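Local coordinates for protein serine acetyltransferase (Entamoeba histolytica, PDB 3Q1X) that probably catalyses the acetylation of the L-serine hydroxyl in cysteine biosynthesis, as a serine O-acetyltransferase with a left-handed beta-helix, at residues E82-A85 with H86-M90; E64-K67 with L68-I72; D2-I5 with Y6-H10. One frame throughout, in Å; residues are numbered along the deposited sequence.

All three contacts are local, each about two and a half turns of a helix in the helical part of the chain that precedes the left-handed beta-helix strands of residues 165-266. Along the sequence contact 3 (helix 2-18) comes first, then contact 2 (helix 59-79), then contact 1 (helix 82-113). Contact 2 lies nearest to both of the others: its centre is about 12 Å from that of contact 3 and about 13 Å from that of contact 1, whereas the centres of contacts 1 and 3 are about 16 Å apart. V69 meets both V89 and I5, aliphatic on aliphatic, and the Y4 ring touches the M90 backbone oxygen, so the three helices pack together.

Contact 1 of 3, residues E82-A85 with H86-M90; sequences ELFA and HQCVM
The sulfur of C88 lies over one face of the F84 ring, SG being 3.7 Å from the ring centroid and 17° off the ring normal, a Cys sulfur-aromatic contact. It is displaced toward the rim, and its closest carbon is CE2 of F84. Both torsions contribute: F84 swings its ring opposite its own N, while SG of C88 stays beside its N (chi1 -73°), which brings the two together one turn apart. On the same ring, OE1 of Q87 comes obliquely to CD1 of F84, the ring and amide planes being 73° apart.

The second side-chain pair, L83 and Q87, also spans four residues, and here the touch is between methyl and amide. CD2 of L83 comes to 3.3 Å from NE2 of Q87, with the two chains crossing at a slant.

These i to i+4 pairs belong to the first turns of helix 82-113, where D81 accepts a hydrogen bond from F84 N through its side chain. A85 and V89 face helix 59-79, on V76 and V69 respectively.

Backbone hydrogen bonds hold the turn: H86 N to E82 O, Q87 N to L83 O at 3.1 Å, C88 N to F84 O, and V89 N to A85 O at 2.9 Å. CG2 of V89 also packs against that last carbonyl, 3.3 Å from A85 O.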
loop_
_atom_site.group_PDB
_atom_site.type_symbol
_atom_site.label_atom_id
_atom_site.label_comp_id
_atom_site.label_asym_id
_atom_site.label_seq_id
_atom_site.Cartn_x
_atom_site.Cartn_y
_atom_site.Cartn_z
ATOM N N GLU A 82 -29.848 11.408 9.626
ATOM C CA GLU A 82 -29.513 11.996 10.924
ATOM C C GLU A 82 -29.811 11.065 12.109
ATOM O O GLU A 82 -28.967 10.900 13.003
ATOM C CB GLU A 82 -30.254 13.331 11.096
ATOM C CG GLU A 82 -29.844 14.460 10.129
ATOM C CD GLU A 82 -30.444 14.352 8.708
ATOM O OE1 GLU A 82 -31.262 13.440 8.416
ATOM O OE2 GLU A 82 -30.083 15.207 7.871
ATOM N N LEU A 83 -31.006 10.467 12.116
ATOM C CA LEU A 83 -31.416 9.595 13.214
ATOM C C LEU A 83 -30.577 8.315 13.265
ATOM O O LEU A 83 -30.114 7.916 14.341
ATOM C CB LEU A 83 -32.918 9.287 13.143
ATOM C CG LEU A 83 -33.484 8.209 14.071
ATOM C CD1 LEU A 83 -34.931 8.511 14.442
ATOM C CD2 LEU A 83 -33.377 6.840 13.411
ATOM N N PHE A 84 -30.379 7.686 12.106
ATOM C CA PHE A 84 -29.555 6.481 12.013
ATOM C C PHE A 84 -28.134 6.748 12.491
ATOM O O PHE A 84 -27.562 5.926 13.211
ATOM C CB PHE A 84 -29.529 5.934 10.583
ATOM C CG PHE A 84 -28.903 4.569 10.467
ATOM C CD1 PHE A 84 -29.506 3.460 11.056
ATOM C CD2 PHE A 84 -27.715 4.388 9.762
ATOM C CE1 PHE A 84 -28.937 2.191 10.949
ATOM C CE2 PHE A 84 -27.134 3.118 9.647
ATOM C CZ PHE A 84 -27.744 2.022 10.238
ATOM N N ALA A 85 -27.580 7.894 12.088
ATOM C CA ALA A 85 -26.250 8.343 12.538
ATOM C C ALA A 85 -26.137 8.463 14.063
ATOM O O ALA A 85 -25.187 7.953 14.657
ATOM C CB ALA A 85 -25.881 9.665 11.874
ATOM N N HIS A 86 -27.114 9.131 14.687
ATOM C CA HIS A 86 -27.151 9.290 16.138
ATOM C C HIS A 86 -27.099 7.942 16.860
ATOM O O HIS A 86 -26.304 7.762 17.781
ATOM C CB HIS A 86 -28.401 10.074 16.567
ATOM C CG HIS A 86 -28.618 10.087 18.048
ATOM N ND1 HIS A 86 -28.038 11.025 18.877
ATOM C CD2 HIS A 86 -29.334 9.265 18.851
ATOM C CE1 HIS A 86 -28.399 10.786 20.127
ATOM N NE2 HIS A 86 -29.183 9.723 20.139
ATOM N N GLN A 87 -27.937 7.003 16.424
ATOM C CA GLN A 87 -27.993 5.657 17.007
ATOM C C GLN A 87 -26.695 4.864 16.841
ATOM O O GLN A 87 -26.255 4.161 17.762
ATOM C CB GLN A 87 -29.141 4.871 16.393
ATOM C CG GLN A 87 -30.504 5.503 16.650
ATOM C CD GLN A 87 -31.591 4.948 15.750
ATOM O OE1 GLN A 87 -31.315 4.353 14.702
ATOM N NE2 GLN A 87 -32.842 5.147 16.151
ATOM N N CYS A 88 -26.094 4.976 15.662
ATOM C CA CYS A 88 -24.853 4.271 15.371
ATOM C C CYS A 88 -23.701 4.800 16.195
ATOM O O CYS A 88 -22.877 4.023 16.667
ATOM C CB CYS A 88 -24.523 4.354 13.890
ATOM S SG CYS A 88 -25.598 3.328 12.891
ATOM N N VAL A 89 -23.652 6.122 16.371
ATOM C CA VAL A 89 -22.559 6.754 17.112
ATOM C C VAL A 89 -22.721 6.552 18.619
ATOM O O VAL A 89 -21.731 6.448 19.348
ATOM C CB VAL A 89 -22.413 8.250 16.761
ATOM C CG1 VAL A 89 -21.427 8.934 17.682
ATOM C CG2 VAL A 89 -21.944 8.400 15.319
ATOM N N MET A 90 -23.967 6.495 19.075
ATOM C CA MET A 90 -24.234 6.124 20.464
ATOM C C MET A 90 -23.752 4.694 20.733
ATOM O O MET A 90 -23.185 4.428 21.790
ATOM C CB MET A 90 -25.717 6.294 20.821
ATOM C CG MET A 90 -26.170 7.761 20.948
ATOM S SD MET A 90 -25.379 8.752 22.234
ATOM C CE MET A 90 -26.426 8.395 23.635
#

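Contact 2 of 3, residues E64-K67 with L68-I72; sequences ELTK and LVDYI
T66 and D70 run side by side, pointing the same way, and the methyl of T66 rather than its hydroxyl faces the carboxylate: CG2 lies 3.6 Å from OD2 of D70. The threonine's chi1 of -59° places OG1 beside its own backbone N and CG2 on the other branch, so the hydroxyl turns back along the helix and hydrogen-bonds to A62 O. D70 OD1 has a weak, long ion pair with K73, whereas OD2 stands 3.4 Å from T66 O, an acceptor facing an acceptor, with no bond between them.

T66 O is satisfied instead by the backbone N of D70, at 2.8 Å and with an N-H...O angle of 164°. V69 N gives an equally short bond to L65 O, and L68 N reaches E64 O at 3.0 Å. The bond from Y71 N to K67 O is longer and more bent, 3.1 Å with an angle of 149°.

This regular i to i+4 pattern is a middle stretch of helix 59-79, which packs among helices 2-18, 36-45 and 82-113. The buried carboxylate of E64 is paired through OE1 in a salt bridge with K40 of helix 36-45, the helix that L68 also packs on. L65 and V69 form the apolar side: their nearest methyls, CD1 and CG2, are 4.4 Å apart, a loose touch, and both residues meet L93 of helix 82-113 as well as I5 of helix 2-18. CG2 of V69 rests closer to the backbone, 3.4 Å from L65 O.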
loop_
_atom_site.group_PDB
_atom_site.type_symbol
_atom_site.label_atom_id
_atom_site.label_comp_id
_atom_site.label_asym_id
_atom_site.label_seq_id
_atom_site.Cartn_x
_atom_site.Cartn_y
_atom_site.Cartn_z
ATOM N N GLU A 64 -11.138 15.238 22.292
ATOM C CA GLU A 64 -10.840 14.421 21.109
ATOM C C GLU A 64 -11.986 13.482 20.752
ATOM O O GLU A 64 -12.304 13.291 19.571
ATOM C CB GLU A 64 -9.545 13.623 21.302
ATOM C CG GLU A 64 -8.304 14.471 21.616
ATOM C CD GLU A 64 -7.857 15.389 20.480
ATOM O OE1 GLU A 64 -8.301 15.229 19.320
ATOM O OE2 GLU A 64 -7.036 16.287 20.760
ATOM N N LEU A 65 -12.622 12.917 21.776
ATOM C CA LEU A 65 -13.746 12.014 21.557
ATOM C C LEU A 65 -14.904 12.739 20.865
ATOM O O LEU A 65 -15.558 12.172 19.982
ATOM C CB LEU A 65 -14.193 11.368 22.875
ATOM C CG LEU A 65 -15.284 10.304 22.788
ATOM C CD1 LEU A 65 -14.926 9.226 21.774
ATOM C CD2 LEU A 65 -15.550 9.692 24.158
ATOM N N THR A 66 -15.140 13.991 21.267
ATOM C CA THR A 66 -16.152 14.858 20.654
ATOM C C THR A 66 -15.841 15.123 19.179
ATOM O O THR A 66 -16.734 15.041 18.330
ATOM C CB THR A 66 -16.272 16.201 21.429
ATOM O OG1 THR A 66 -16.628 15.921 22.788
ATOM C CG2 THR A 66 -17.341 17.124 20.810
ATOM N N LYS A 67 -14.581 15.441 18.882
ATOM C CA LYS A 67 -14.166 15.683 17.499
ATOM C C LYS A 67 -14.408 14.452 16.635
ATOM O O LYS A 67 -14.925 14.569 15.520
ATOM C CB LYS A 67 -12.700 16.110 17.414
ATOM C CG LYS A 67 -12.419 17.494 17.962
ATOM C CD LYS A 67 -11.108 18.031 17.392
ATOM C CE LYS A 67 -10.297 18.801 18.428
ATOM N NZ LYS A 67 -10.963 20.049 18.888
ATOM N N LEU A 68 -14.045 13.283 17.159
ATOM C CA LEU A 68 -14.301 12.007 16.479
ATOM C C LEU A 68 -15.790 11.725 16.284
ATOM O O LEU A 68 -16.217 11.363 15.187
ATOM C CB LEU A 68 -13.651 10.836 17.223
ATOM C CG LEU A 68 -13.744 9.467 16.529
ATOM C CD1 LEU A 68 -12.991 9.424 15.195
ATOM C CD2 LEU A 68 -13.281 8.368 17.446
ATOM N N VAL A 69 -16.568 11.878 17.356
ATOM C CA VAL A 69 -18.012 11.672 17.307
ATOM C C VAL A 69 -18.665 12.587 16.267
ATOM O O VAL A 69 -19.480 12.143 15.460
ATOM C CB VAL A 69 -18.658 11.858 18.718
ATOM C CG1 VAL A 69 -20.126 12.268 18.615
ATOM C CG2 VAL A 69 -18.506 10.584 19.529
ATOM N N ASP A 70 -18.292 13.863 16.276
ATOM C CA ASP A 70 -18.875 14.808 15.325
ATOM C C ASP A 70 -18.544 14.426 13.881
ATOM O O ASP A 70 -19.404 14.521 13.003
ATOM C CB ASP A 70 -18.446 16.243 15.640
ATOM C CG ASP A 70 -19.142 16.811 16.877
ATOM O OD1 ASP A 70 -20.237 16.334 17.254
ATOM O OD2 ASP A 70 -18.594 17.763 17.472
ATOM N N TYR A 71 -17.315 13.955 13.656
ATOM C CA TYR A 71 -16.854 13.569 12.320
ATOM C C TYR A 71 -17.585 12.327 11.800
ATOM O O TYR A 71 -18.077 12.328 10.661
ATOM C CB TYR A 71 -15.335 13.362 12.311
ATOM C CG TYR A 71 -14.751 13.023 10.952
ATOM C CD1 TYR A 71 -14.217 14.016 10.130
ATOM C CD2 TYR A 71 -14.723 11.707 10.495
ATOM C CE1 TYR A 71 -13.672 13.701 8.874
ATOM C CE2 TYR A 71 -14.188 11.382 9.246
ATOM C CZ TYR A 71 -13.667 12.381 8.443
ATOM O OH TYR A 71 -13.138 12.051 7.211
ATOM N N ILE A 72 -17.678 11.288 12.636
ATOM C CA ILE A 72 -18.347 10.037 12.253
ATOM C C ILE A 72 -19.846 10.271 12.060
ATOM O O ILE A 72 -20.444 9.772 11.101
ATOM C CB ILE A 72 -18.109 8.883 13.288
ATOM C CG1 ILE A 72 -16.633 8.469 13.315
ATOM C CG2 ILE A 72 -19.006 7.665 12.986
ATOM C CD1 ILE A 72 -16.276 7.410 14.375
#

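Contact 3 of 3, residues D2-I5 with Y6-H10; sequences DNYI and YSIAH
D2 begins the run of i to i+4 hydrogen bonds in the first turns of helix 2-18, at the N-terminal end of the chain: its carbonyl oxygen accepts from Y6 N at 3.0 Å. N3 follows in the same way, its O taking the N-H of S7 at 3.2 Å, while the Y6 ring presents its edge to that same oxygen.

Y4 carries most of the side-chain contact. Its ring receives CG1 of I8 over one face, in a CH-pi contact with CG1 4.2 Å from the centroid, 13° off the normal and offset toward the rim; CD1 of I8 continues on to CZ. With CG trans to the backbone nitrogen, the ring of Y4 leans toward the I8 side chain, and the tyrosine side chain also packs on L93 and E94 of helix 82-113. The Y4 carbonyl is gripped twice, its O lying 2.9 Å from I8 N and 2.8 Å from OG of S7, and both donors approach from the same face of its plane. S7 can do this because its OG sits between its N and carbonyl carbon (chi1 79°), directed back at the preceding turn.

I5, buried, packs its aliphatic chain on T66 of helix 59-79 and on L93 of helix 82-113. Its carbonyl oxygen receives A9 N at 2.8 Å, nearly straight at 168°, and CB of A9 lies 3.4 Å from that same I5 O.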
loop_
_atom_site.group_PDB
_atom_site.type_symbol
_atom_site.label_atom_id
_atom_site.label_comp_id
_atom_site.label_asym_id
_atom_site.label_seq_id
_atom_site.Cartn_x
_atom_site.Cartn_y
_atom_site.Cartn_z
ATOM N N ASP A 2 -23.591 14.768 24.172
ATOM C CA ASP A 2 -22.433 15.325 24.882
ATOM C C ASP A 2 -22.288 14.798 26.315
ATOM O O ASP A 2 -21.169 14.627 26.807
ATOM C CB ASP A 2 -22.458 16.856 24.874
ATOM C CG ASP A 2 -22.278 17.437 23.476
ATOM O OD1 ASP A 2 -21.180 17.290 22.883
ATOM O OD2 ASP A 2 -23.235 18.058 22.977
ATOM N N ASN A 3 -23.417 14.530 26.973
ATOM C CA ASN A 3 -23.396 13.987 28.332
ATOM C C ASN A 3 -22.934 12.533 28.352
ATOM O O ASN A 3 -22.214 12.126 29.267
ATOM C CB ASN A 3 -24.754 14.161 29.018
ATOM C CG ASN A 3 -25.122 15.629 29.228
ATOM O OD1 ASN A 3 -24.252 16.494 29.294
ATOM N ND2 ASN A 3 -26.419 15.910 29.335
ATOM N N TYR A 4 -23.329 11.770 27.330
ATOM C CA TYR A 4 -22.858 10.393 27.155
ATOM C C TYR A 4 -21.363 10.374 26.825
ATOM O O TYR A 4 -20.635 9.521 27.318
ATOM C CB TYR A 4 -23.677 9.657 26.077
ATOM C CG TYR A 4 -23.558 8.141 26.119
ATOM C CD1 TYR A 4 -23.891 7.425 27.272
ATOM C CD2 TYR A 4 -23.123 7.419 25.002
ATOM C CE1 TYR A 4 -23.784 6.036 27.319
ATOM C CE2 TYR A 4 -23.021 6.009 25.042
ATOM C CZ TYR A 4 -23.347 5.336 26.208
ATOM O OH TYR A 4 -23.260 3.964 26.279
ATOM N N ILE A 5 -20.914 11.329 26.013
ATOM C CA ILE A 5 -19.488 11.490 25.693
ATOM C C ILE A 5 -18.691 11.744 26.963
ATOM O O ILE A 5 -17.685 11.075 27.200
ATOM C CB ILE A 5 -19.226 12.633 24.668
ATOM C CG1 ILE A 5 -19.682 12.207 23.271
ATOM C CG2 ILE A 5 -17.743 13.023 24.638
ATOM C CD1 ILE A 5 -19.808 13.345 22.269
ATOM N N TYR A 6 -19.158 12.683 27.789
ATOM C CA TYR A 6 -18.494 12.953 29.062
ATOM C C TYR A 6 -18.330 11.681 29.912
ATOM O O TYR A 6 -17.262 11.456 30.494
ATOM C CB TYR A 6 -19.202 14.033 29.902
ATOM C CG TYR A 6 -18.687 13.937 31.316
ATOM C CD1 TYR A 6 -17.490 14.553 31.689
ATOM C CD2 TYR A 6 -19.325 13.130 32.255
ATOM C CE1 TYR A 6 -16.980 14.408 32.973
ATOM C CE2 TYR A 6 -18.811 12.972 33.546
ATOM C CZ TYR A 6 -17.646 13.618 33.896
ATOM O OH TYR A 6 -17.149 13.463 35.168
ATOM N N SER A 7 -19.390 10.871 29.991
ATOM C CA SER A 7 -19.377 9.658 30.818
ATOM C C SER A 7 -18.420 8.614 30.267
ATOM O O SER A 7 -17.713 7.953 31.027
ATOM C CB SER A 7 -20.777 9.055 30.961
ATOM O OG SER A 7 -21.164 8.314 29.806
ATOM N N ILE A 8 -18.413 8.475 28.942
ATOM C CA ILE A 8 -17.525 7.523 28.281
ATOM C C ILE A 8 -16.066 7.980 28.393
ATOM O O ILE A 8 -15.188 7.168 28.673
ATOM C CB ILE A 8 -17.955 7.243 26.804
ATOM C CG1 ILE A 8 -19.334 6.554 26.749
ATOM C CG2 ILE A 8 -16.906 6.419 26.048
ATOM C CD1 ILE A 8 -19.434 5.202 27.464
ATOM N N ALA A 9 -15.809 9.274 28.200
ATOM C CA ALA A 9 -14.454 9.819 28.354
ATOM C C ALA A 9 -13.945 9.691 29.784
ATOM O O ALA A 9 -12.754 9.481 30.007
ATOM C CB ALA A 9 -14.399 11.269 27.909
ATOM N N HIS A 10 -14.855 9.831 30.750
ATOM C CA HIS A 10 -14.511 9.611 32.150
ATOM C C HIS A 10 -14.050 8.168 32.398
ATOM O O HIS A 10 -13.027 7.959 33.050
ATOM C CB HIS A 10 -15.669 9.974 33.081
ATOM C CG HIS A 10 -15.383 9.682 34.522
ATOM N ND1 HIS A 10 -14.505 10.434 35.272
ATOM C CD2 HIS A 10 -15.832 8.701 35.340
ATOM C CE1 HIS A 10 -14.435 9.936 36.495
ATOM N NE2 HIS A 10 -15.231 8.884 36.562
#